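Local coordinates for protein arabinofuranosidase (Bifidobacterium longum, PDB 2Y2W) that hydrolyses terminal alpha-L-arabinofuranosyl bonds in arabinan and arabinoxylan, contributing to the breakdown of plant cell-wall hemicellulose, at residues D333-W341 against R401-Q409; G257-K268 against D309-A320. One frame throughout, in Å; residues are numbered along the deposited sequence.

Contact 1 of 2, residues D333-W341 against R401-Q409; sequences DIALSFDEW and RVRSASRAQ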
loop_
_atom_site.group_PDB
_atom_site.type_symbol
_atom_site.label_atom_id
_atom_site.label_comp_id
_atom_site.label_asym_id
_atom_site.label_seq_id
_atom_site.Cartn_x
_atom_site.Cartn_y
_atom_site.Cartn_z
ATOM N N ASP D 333 30.640 3.117 -1.423
ATOM C CA ASP D 333 30.197 3.234 -2.809
ATOM C C ASP D 333 29.090 2.240 -3.132
ATOM O O ASP D 333 29.135 1.086 -2.705
ATOM C CB ASP D 333 31.364 2.991 -3.767
ATOM C CG ASP D 333 32.117 4.255 -4.110
ATOM O OD1 ASP D 333 31.941 5.277 -3.410
ATOM O OD2 ASP D 333 32.892 4.222 -5.091
ATOM N N ILE D 334 28.099 2.698 -3.891
ATOM C CA ILE D 334 27.100 1.818 -4.477
ATOM C C ILE D 334 27.665 1.289 -5.790
ATOM O O ILE D 334 27.944 2.063 -6.709
ATOM C CB ILE D 334 25.762 2.559 -4.760
ATOM C CG1 ILE D 334 25.223 3.263 -3.502
ATOM C CG2 ILE D 334 24.729 1.613 -5.389
ATOM C CD1 ILE D 334 24.881 2.350 -2.334
ATOM N N ALA D 335 27.846 -0.027 -5.865
ATOM C CA ALA D 335 28.309 -0.673 -7.091
ATOM C C ALA D 335 27.173 -0.808 -8.107
ATOM O O ALA D 335 25.993 -0.768 -7.747
ATOM C CB ALA D 335 28.921 -2.032 -6.784
ATOM N N LEU D 336 27.541 -0.960 -9.374
ATOM C CA LEU D 336 26.572 -1.131 -10.446
ATOM C C LEU D 336 26.329 -2.605 -10.727
ATOM O O LEU D 336 27.261 -3.417 -10.690
ATOM C CB LEU D 336 27.046 -0.426 -11.720
ATOM C CG LEU D 336 26.610 1.019 -11.989
ATOM C CD1 LEU D 336 26.951 1.971 -10.842
ATOM C CD2 LEU D 336 27.228 1.507 -13.290
ATOM N N SER D 337 25.071 -2.939 -11.004
ATOM C CA SER D 337 24.677 -4.305 -11.325
ATOM C C SER D 337 23.935 -4.355 -12.657
ATOM O O SER D 337 22.729 -4.094 -12.719
ATOM C CB SER D 337 23.810 -4.890 -10.205
ATOM O OG SER D 337 23.474 -6.244 -10.464
ATOM N N PHE D 338 24.660 -4.687 -13.722
ATOM C CA PHE D 338 24.069 -4.854 -15.049
ATOM C C PHE D 338 23.304 -6.175 -15.150
ATOM O O PHE D 338 23.655 -7.053 -15.939
ATOM C CB PHE D 338 25.149 -4.764 -16.131
ATOM C CG PHE D 338 25.156 -3.461 -16.874
ATOM C CD1 PHE D 338 25.838 -2.360 -16.370
ATOM C CD2 PHE D 338 24.473 -3.333 -18.080
ATOM C CE1 PHE D 338 25.841 -1.152 -17.060
ATOM C CE2 PHE D 338 24.470 -2.131 -18.776
ATOM C CZ PHE D 338 25.156 -1.039 -18.267
ATOM N N ASP D 339 22.242 -6.292 -14.356
ATOM C CA ASP D 339 21.546 -7.564 -14.173
ATOM C C ASP D 339 20.613 -7.971 -15.318
ATOM O O ASP D 339 20.040 -9.062 -15.295
ATOM C CB ASP D 339 20.839 -7.627 -12.807
ATOM C CG ASP D 339 19.918 -6.444 -12.550
ATOM O OD1 ASP D 339 19.695 -5.622 -13.464
ATOM O OD2 ASP D 339 19.412 -6.342 -11.411
ATOM N N GLU D 340 20.465 -7.099 -16.309
ATOM C CA GLU D 340 19.812 -7.460 -17.566
ATOM C C GLU D 340 20.514 -6.786 -18.742
ATOM O O GLU D 340 20.336 -5.593 -18.983
ATOM C CB GLU D 340 18.317 -7.116 -17.542
ATOM C CG GLU D 340 17.449 -8.166 -16.853
ATOM C CD GLU D 340 15.958 -7.933 -17.029
ATOM O OE1 GLU D 340 15.533 -7.512 -18.128
ATOM O OE2 GLU D 340 15.206 -8.184 -16.064
ATOM N N TRP D 341 21.333 -7.555 -19.454
ATOM C CA TRP D 341 22.020 -7.059 -20.644
ATOM C C TRP D 341 22.037 -8.106 -21.753
ATOM O O TRP D 341 21.813 -9.289 -21.499
ATOM C CB TRP D 341 23.443 -6.584 -20.308
ATOM C CG TRP D 341 24.421 -7.688 -19.999
ATOM C CD1 TRP D 341 24.669 -8.244 -18.777
ATOM C CD2 TRP D 341 25.285 -8.359 -20.927
ATOM N NE1 TRP D 341 25.629 -9.221 -18.885
ATOM C CE2 TRP D 341 26.024 -9.313 -20.194
ATOM C CE3 TRP D 341 25.505 -8.247 -22.308
ATOM C CZ2 TRP D 341 26.970 -10.152 -20.792
ATOM C CZ3 TRP D 341 26.444 -9.084 -22.904
ATOM C CH2 TRP D 341 27.166 -10.024 -22.143
ATOM N N ARG D 401 33.454 -0.341 -11.168
ATOM C CA ARG D 401 32.187 0.147 -10.644
ATOM C C ARG D 401 31.059 -0.835 -10.941
ATOM O O ARG D 401 30.077 -0.900 -10.200
ATOM C CB ARG D 401 31.869 1.532 -11.209
ATOM C CG ARG D 401 30.864 2.326 -10.387
ATOM C CD ARG D 401 31.424 2.697 -9.018
ATOM N NE ARG D 401 30.401 3.270 -8.146
ATOM C CZ ARG D 401 30.045 4.553 -8.140
ATOM N NH1 ARG D 401 30.625 5.420 -8.966
ATOM N NH2 ARG D 401 29.105 4.973 -7.305
ATOM N N VAL D 402 31.206 -1.592 -12.025
ATOM C CA VAL D 402 30.272 -2.665 -12.350
ATOM C C VAL D 402 30.820 -3.976 -11.787
ATOM O O VAL D 402 31.642 -4.648 -12.414
ATOM C CB VAL D 402 30.018 -2.777 -13.876
ATOM C CG1 VAL D 402 29.034 -3.904 -14.180
ATOM C CG2 VAL D 402 29.497 -1.457 -14.430
ATOM N N ARG D 403 30.365 -4.325 -10.590
ATOM C CA ARG D 403 30.854 -5.515 -9.900
ATOM C C ARG D 403 29.951 -6.733 -10.118
ATOM O O ARG D 403 30.228 -7.819 -9.609
ATOM C CB ARG D 403 31.043 -5.227 -8.406
ATOM C CG ARG D 403 31.992 -4.063 -8.089
ATOM C CD ARG D 403 33.429 -4.315 -8.542
ATOM N NE ARG D 403 33.999 -5.533 -7.964
ATOM C CZ ARG D 403 35.240 -5.960 -8.175
ATOM N NH1 ARG D 403 36.067 -5.271 -8.952
ATOM N NH2 ARG D 403 35.658 -7.080 -7.603
ATOM N N SER D 404 28.877 -6.544 -10.880
ATOM C CA SER D 404 27.968 -7.634 -11.230
ATOM C C SER D 404 27.291 -7.385 -12.569
ATOM O O SER D 404 26.946 -6.252 -12.898
ATOM C CB SER D 404 26.908 -7.831 -10.148
ATOM O OG SER D 404 26.114 -8.969 -10.429
ATOM N N ALA D 405 27.107 -8.458 -13.332
ATOM C CA ALA D 405 26.378 -8.410 -14.593
ATOM C C ALA D 405 25.661 -9.736 -14.848
ATOM O O ALA D 405 26.233 -10.809 -14.649
ATOM C CB ALA D 405 27.314 -8.069 -15.747
ATOM N N SER D 406 24.407 -9.652 -15.279
ATOM C CA SER D 406 23.622 -10.840 -15.586
ATOM C C SER D 406 23.119 -10.790 -17.018
ATOM O O SER D 406 22.296 -9.938 -17.362
ATOM C CB SER D 406 22.441 -10.988 -14.622
ATOM O OG SER D 406 22.843 -10.808 -13.277
ATOM N N ARG D 407 23.621 -11.698 -17.850
ATOM C CA ARG D 407 23.190 -11.779 -19.239
ATOM C C ARG D 407 21.816 -12.439 -19.320
ATOM O O ARG D 407 21.585 -13.492 -18.722
ATOM C CB ARG D 407 24.202 -12.543 -20.092
ATOM C CG ARG D 407 24.050 -12.267 -21.582
ATOM C CD ARG D 407 24.424 -13.471 -22.424
ATOM N NE ARG D 407 23.901 -13.352 -23.785
ATOM C CZ ARG D 407 22.678 -13.722 -24.161
ATOM N NH1 ARG D 407 21.826 -14.238 -23.282
ATOM N NH2 ARG D 407 22.300 -13.569 -25.422
ATOM N N ALA D 408 20.912 -11.805 -20.059
ATOM C CA ALA D 408 19.547 -12.294 -20.211
ATOM C C ALA D 408 19.330 -12.896 -21.600
ATOM O O ALA D 408 19.566 -12.223 -22.602
ATOM C CB ALA D 408 18.555 -11.164 -19.959
ATOM N N GLN D 409 18.906 -14.160 -21.678
ATOM C CA GLN D 409 18.730 -15.049 -20.527
ATOM C C GLN D 409 19.523 -16.345 -20.733
ATOM O O GLN D 409 20.260 -16.471 -21.712
ATOM C CB GLN D 409 17.241 -15.327 -20.275
ATOM C CG GLN D 409 16.522 -14.191 -19.545
ATOM C CD GLN D 409 15.042 -14.441 -19.333
ATOM O OE1 GLN D 409 14.601 -15.582 -19.200
ATOM N NE2 GLN D 409 14.267 -13.365 -19.284
HETATM O O HOH W 1 24.147 -8.670 -12.237
#

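Contact 2 of 2, residues G257-K268 against D309-A320; sequences GAYMPTFGTWEK and DMTKFIATVSDA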
loop_
_atom_site.group_PDB
_atom_site.type_symbol
_atom_site.label_atom_id
_atom_site.label_comp_id
_atom_site.label_asym_id
_atom_site.label_seq_id
_atom_site.Cartn_x
_atom_site.Cartn_y
_atom_site.Cartn_z
ATOM N N GLY D 257 16.406 1.018 -19.155
ATOM C CA GLY D 257 17.122 1.354 -20.382
ATOM C C GLY D 257 17.553 2.808 -20.397
ATOM O O GLY D 257 17.050 3.623 -19.617
ATOM N N ALA D 258 18.486 3.129 -21.290
ATOM C CA ALA D 258 19.007 4.490 -21.431
ATOM C C ALA D 258 17.984 5.428 -22.068
ATOM O O ALA D 258 18.045 6.646 -21.882
ATOM C CB ALA D 258 20.293 4.479 -22.241
ATOM N N TYR D 259 17.046 4.846 -22.813
ATOM C CA TYR D 259 15.993 5.596 -23.502
ATOM C C TYR D 259 14.959 6.188 -22.545
ATOM O O TYR D 259 14.279 7.161 -22.884
ATOM C CB TYR D 259 15.295 4.702 -24.538
ATOM C CG TYR D 259 14.751 3.400 -23.982
ATOM C CD1 TYR D 259 13.490 3.343 -23.383
ATOM C CD2 TYR D 259 15.496 2.221 -24.061
ATOM C CE1 TYR D 259 12.992 2.149 -22.870
ATOM C CE2 TYR D 259 15.005 1.021 -23.554
ATOM C CZ TYR D 259 13.753 0.993 -22.962
ATOM O OH TYR D 259 13.260 -0.190 -22.459
ATOM N N MET D 260 14.852 5.591 -21.357
ATOM C CA MET D 260 13.848 5.954 -20.354
ATOM C C MET D 260 13.802 7.455 -20.060
ATOM O O MET D 260 14.849 8.084 -19.892
ATOM C CB MET D 260 14.077 5.172 -19.053
ATOM C CG MET D 260 13.666 3.698 -19.110
ATOM S SD MET D 260 11.913 3.426 -19.475
ATOM C CE MET D 260 11.113 4.116 -18.024
ATOM N N PRO D 261 12.585 8.035 -20.004
ATOM C CA PRO D 261 12.432 9.465 -19.717
ATOM C C PRO D 261 12.866 9.822 -18.295
ATOM O O PRO D 261 13.160 10.986 -18.010
ATOM C CB PRO D 261 10.926 9.702 -19.892
ATOM C CG PRO D 261 10.300 8.365 -19.696
ATOM C CD PRO D 261 11.286 7.377 -20.236
ATOM N N THR D 262 12.909 8.815 -17.427
ATOM C CA THR D 262 13.291 8.987 -16.028
ATOM C C THR D 262 14.767 8.623 -15.769
ATOM O O THR D 262 15.212 8.572 -14.619
ATOM C CB THR D 262 12.340 8.187 -15.094
ATOM O OG1 THR D 262 12.599 8.525 -13.726
ATOM C CG2 THR D 262 12.493 6.673 -15.296
ATOM N N PHE D 263 15.516 8.392 -16.849
ATOM C CA PHE D 263 16.931 8.009 -16.771
ATOM C C PHE D 263 17.770 9.031 -16.010
ATOM O O PHE D 263 17.633 10.240 -16.216
ATOM C CB PHE D 263 17.503 7.792 -18.176
ATOM C CG PHE D 263 18.891 7.209 -18.192
ATOM C CD1 PHE D 263 19.138 5.942 -17.668
ATOM C CD2 PHE D 263 19.949 7.917 -18.755
ATOM C CE1 PHE D 263 20.420 5.397 -17.687
ATOM C CE2 PHE D 263 21.235 7.380 -18.784
ATOM C CZ PHE D 263 21.471 6.117 -18.248
ATOM N N GLY D 264 18.630 8.531 -15.124
ATOM C CA GLY D 264 19.472 9.384 -14.292
ATOM C C GLY D 264 18.757 9.884 -13.049
ATOM O O GLY D 264 19.207 9.640 -11.929
ATOM N N THR D 265 17.641 10.582 -13.252
ATOM C CA THR D 265 16.866 11.173 -12.153
ATOM C C THR D 265 16.170 10.124 -11.280
ATOM O O THR D 265 15.930 10.358 -10.092
ATOM C CB THR D 265 15.827 12.193 -12.667
ATOM O OG1 THR D 265 15.078 11.616 -13.744
ATOM C CG2 THR D 265 16.516 13.459 -13.163
ATOM N N TRP D 266 15.850 8.975 -11.871
ATOM C CA TRP D 266 15.314 7.844 -11.122
ATOM C C TRP D 266 16.339 7.388 -10.093
ATOM O O TRP D 266 16.048 7.344 -8.898
ATOM C CB TRP D 266 14.964 6.686 -12.062
ATOM C CG TRP D 266 14.535 5.433 -11.352
ATOM C CD1 TRP D 266 15.345 4.460 -10.836
ATOM C CD2 TRP D 266 13.190 5.019 -11.085
ATOM N NE1 TRP D 266 14.588 3.467 -10.261
ATOM C CE2 TRP D 266 13.262 3.784 -10.401
ATOM C CE3 TRP D 266 11.930 5.571 -11.356
ATOM C CZ2 TRP D 266 12.121 3.091 -9.983
ATOM C CZ3 TRP D 266 10.796 4.880 -10.942
ATOM C CH2 TRP D 266 10.901 3.654 -10.264
ATOM N N GLU D 267 17.536 7.063 -10.575
ATOM C CA GLU D 267 18.636 6.596 -9.736
ATOM C C GLU D 267 18.981 7.593 -8.635
ATOM O O GLU D 267 19.152 7.208 -7.481
ATOM C CB GLU D 267 19.874 6.303 -10.589
ATOM C CG GLU D 267 19.773 5.046 -11.458
ATOM C CD GLU D 267 19.030 5.263 -12.769
ATOM O OE1 GLU D 267 18.547 6.386 -13.035
ATOM O OE2 GLU D 267 18.930 4.293 -13.546
ATOM N N LYS D 268 19.060 8.872 -8.990
ATOM C CA LYS D 268 19.396 9.915 -8.027
ATOM C C LYS D 268 18.412 9.946 -6.860
ATOM O O LYS D 268 18.823 9.889 -5.703
ATOM C CB LYS D 268 19.466 11.282 -8.706
ATOM C CG LYS D 268 20.289 12.309 -7.940
ATOM C CD LYS D 268 20.736 13.472 -8.825
ATOM C CE LYS D 268 21.808 13.054 -9.837
ATOM N NZ LYS D 268 21.236 12.461 -11.083
ATOM N N ASP D 309 26.660 3.132 -26.105
ATOM C CA ASP D 309 25.472 3.374 -25.294
ATOM C C ASP D 309 25.727 2.914 -23.856
ATOM O O ASP D 309 25.433 3.642 -22.907
ATOM C CB ASP D 309 24.258 2.658 -25.900
ATOM C CG ASP D 309 22.961 2.964 -25.164
ATOM O OD1 ASP D 309 22.669 2.290 -24.152
ATOM O OD2 ASP D 309 22.230 3.881 -25.598
ATOM N N MET D 310 26.295 1.716 -23.713
ATOM C CA MET D 310 26.623 1.142 -22.406
ATOM C C MET D 310 27.663 1.974 -21.644
ATOM O O MET D 310 27.569 2.118 -20.426
ATOM C CB MET D 310 27.093 -0.311 -22.560
ATOM C CG MET D 310 27.338 -1.038 -21.243
ATOM S SD MET D 310 27.991 -2.707 -21.439
ATOM C CE MET D 310 26.478 -3.657 -21.559
ATOM N N THR D 311 28.646 2.516 -22.362
ATOM C CA THR D 311 29.669 3.380 -21.762
ATOM C C THR D 311 29.038 4.628 -21.131
ATOM O O THR D 311 29.309 4.945 -19.969
ATOM C CB THR D 311 30.767 3.767 -22.792
ATOM O OG1 THR D 311 31.368 2.578 -23.321
ATOM C CG2 THR D 311 31.853 4.623 -22.148
ATOM N N LYS D 312 28.193 5.318 -21.895
ATOM C CA LYS D 312 27.418 6.448 -21.382
ATOM C C LYS D 312 26.488 6.029 -20.244
ATOM O O LYS D 312 26.387 6.730 -19.234
ATOM C CB LYS D 312 26.617 7.115 -22.504
ATOM C CG LYS D 312 27.260 8.377 -23.045
ATOM C CD LYS D 312 26.442 8.984 -24.179
ATOM C CE LYS D 312 26.703 10.488 -24.326
ATOM N NZ LYS D 312 28.145 10.822 -24.551
ATOM N N PHE D 313 25.820 4.888 -20.422
ATOM C CA PHE D 313 24.955 4.290 -19.403
ATOM C C PHE D 313 25.700 4.164 -18.069
ATOM O O PHE D 313 25.219 4.630 -17.033
ATOM C CB PHE D 313 24.486 2.904 -19.873
ATOM C CG PHE D 313 23.158 2.467 -19.310
ATOM C CD1 PHE D 313 22.882 2.553 -17.946
ATOM C CD2 PHE D 313 22.183 1.949 -20.154
ATOM C CE1 PHE D 313 21.655 2.139 -17.437
ATOM C CE2 PHE D 313 20.952 1.533 -19.655
ATOM C CZ PHE D 313 20.687 1.628 -18.292
ATOM N N ILE D 314 26.879 3.541 -18.115
ATOM C CA ILE D 314 27.727 3.351 -16.938
ATOM C C ILE D 314 28.122 4.690 -16.312
ATOM O O ILE D 314 28.024 4.859 -15.097
ATOM C CB ILE D 314 28.982 2.492 -17.274
ATOM C CG1 ILE D 314 28.577 1.030 -17.495
ATOM C CG2 ILE D 314 30.031 2.581 -16.161
ATOM C CD1 ILE D 314 29.528 0.231 -18.371
ATOM N N ALA D 315 28.543 5.637 -17.149
ATOM C CA ALA D 315 28.968 6.960 -16.683
ATOM C C ALA D 315 27.857 7.704 -15.944
ATOM O O ALA D 315 28.090 8.264 -14.872
ATOM C CB ALA D 315 29.490 7.797 -17.850
ATOM N N THR D 316 26.654 7.685 -16.516
ATOM C CA THR D 316 25.511 8.430 -15.989
ATOM C C THR D 316 24.978 7.834 -14.684
ATOM O O THR D 316 24.658 8.570 -13.745
ATOM C CB THR D 316 24.365 8.516 -17.029
ATOM O OG1 THR D 316 24.906 8.834 -18.315
ATOM C CG2 THR D 316 23.351 9.583 -16.640
ATOM N N VAL D 317 24.884 6.507 -14.633
ATOM C CA VAL D 317 24.390 5.817 -13.439
ATOM C C VAL D 317 25.387 5.951 -12.284
ATOM O O VAL D 317 24.989 6.191 -11.141
ATOM C CB VAL D 317 24.051 4.333 -13.730
ATOM C CG1 VAL D 317 23.708 3.585 -12.446
ATOM C CG2 VAL D 317 22.893 4.242 -14.708
ATOM N N SER D 318 26.675 5.815 -12.596
ATOM C CA SER D 318 27.744 5.999 -11.614
ATOM C C SER D 318 27.699 7.389 -10.986
ATOM O O SER D 318 27.795 7.529 -9.764
ATOM C CB SER D 318 29.110 5.767 -12.256
ATOM O OG SER D 318 29.194 4.464 -12.805
ATOM N N ASP D 319 27.546 8.407 -11.830
ATOM C CA ASP D 319 27.460 9.794 -11.382
ATOM C C ASP D 319 26.249 9.998 -10.473
ATOM O O ASP D 319 26.322 10.723 -9.475
ATOM C CB ASP D 319 27.397 10.728 -12.592
ATOM C CG ASP D 319 27.354 12.192 -12.201
ATOM O OD1 ASP D 319 28.319 12.675 -11.566
ATOM O OD2 ASP D 319 26.355 12.861 -12.541
ATOM N N ALA D 320 25.143 9.347 -10.828
ATOM C CA ALA D 320 23.926 9.348 -10.018
ATOM C C ALA D 320 24.147 8.635 -8.684
ATOM O O ALA D 320 23.672 9.093 -7.643
ATOM C CB ALA D 320 22.780 8.707 -10.787
#

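Contact 1 of 2, residues D333-W341 against R401-Q409
Leu336, Phe338, Val402 and Ala405 form the apolar centre, on the face of the sheet that turns to helices 307-327 and 382-397. Val402 divides its branches: CG2 lies 3.8 Å from Leu336 CB, while CG1, anti to its backbone N (chi1 -180°), approaches the Phe338 ring obliquely. Farther along, Arg407 CG sits over the six-membered ring of Trp341, 3.8 Å from the centroid and 14° off the normal, a CH-pi contact; its guanidinium continues to Glu388. Strands 335-339 and 402-408 run 11° from parallel, the seventh and eighth of a closed (beta/alpha)8 barrel. Straight backbone bonds hold both ends, Leu336 N to Arg401 O at 2.7 Å and Ala408 N to Trp341 O at 3.0 Å; two beta bulges shift the register between them. On the face carrying Ser337 and Ser404, one water bonds to the hydroxyls of both and to Ser406 OG, tying three buried residues together. At the polar edge Arg401 grips Ile334 O side-on, with NE at 3.1 Å and NH2 at 3.2 Å from that oxygen, both from one face of the carbonyl plane; its NH1 pairs with Asp322. Glu340, by similarity the nucleophile, turns away from strand 402-408 toward Tyr286 and Arg109. Apolar packing thus faces the helices, whereas the carboxylate at the strand's C-terminal end meets polar partners, consistent with a glycosidase active site.

Contact 2 of 2, residues G257-K268 against D309-A320
Phe263 drives the edge of its ring into the face of Phe313, a T-shaped pair with centroids 5.0 Å apart and planes at 79°. The touching atom is Phe263 CE1, 3.5 Å from Phe313 CE1 and displaced toward the rim of the receiving ring. With CG anti to the backbone N (chi1 -172°), Phe263 reaches helix 307-327, where its CE2 meets Thr316 CG2 at 3.7 Å and its CE1 approaches Val317 CG2. The Phe313 ring also extends obliquely to the backbone at Gly257 and Ala258, its CE2 lying 3.4 Å from Ala258 N, and Ala258 CB touches its CD2. Were Phe313 replaced by an alanine, the Phe263 edge would probably lose the face it packs on and a gap would open beside Gly257 and Ala258. Segment 309-320 lies in the helical layer around the (beta/alpha)8 barrel, and 257-268 is the loop after strand 249-252, passing through a type I turn, Met260 to Phe263, into helix 265-274, with Gly264 at its N-cap position. Glu267 folds back at chi2 (82°), so that OE1 accepts a weak bond from Gly264 N and OE2 bonds to Ser255. A second close patch lies along the helix, where buried Ala320 CB sits 3.8 Å from Glu267 CB and also faces Gly264 O. Beyond these patches the interface thins: partly exposed Lys268 brings NZ only to 4.1 Å from Ala320 CB. At the opposite end, partly exposed Asp309 brushes Ala258 CB with its carboxylate, whose OD1 is bonded to Tyr287; no hydrogen bond joins the two segments.

The centres of contact 1 and contact 2 are about 13 Å apart. Helix 307-327 connects them: it supplies segment 309-320 to contact 2 and leads into strand 335-341 of contact 1. The two touch directly where Phe338 CE1 lies 3.5 Å from Ile314 CG1 and Leu336 CD2 lies 3.6 Å from Ser318 OG. Phe313 also stacks edge-to-face with Phe338, so a run of aromatic rings passes from Phe263 to the barrel strand. Contact 1, its centre about 7 Å from the chain centre, carries Glu340 and Gln409, nucleophile and substrate-binding residue by similarity. The centre of contact 2 is about 17 Å from the chain centre, yet Gly257 lies about 7 Å from the side chain of Glu215, the probable proton donor/acceptor.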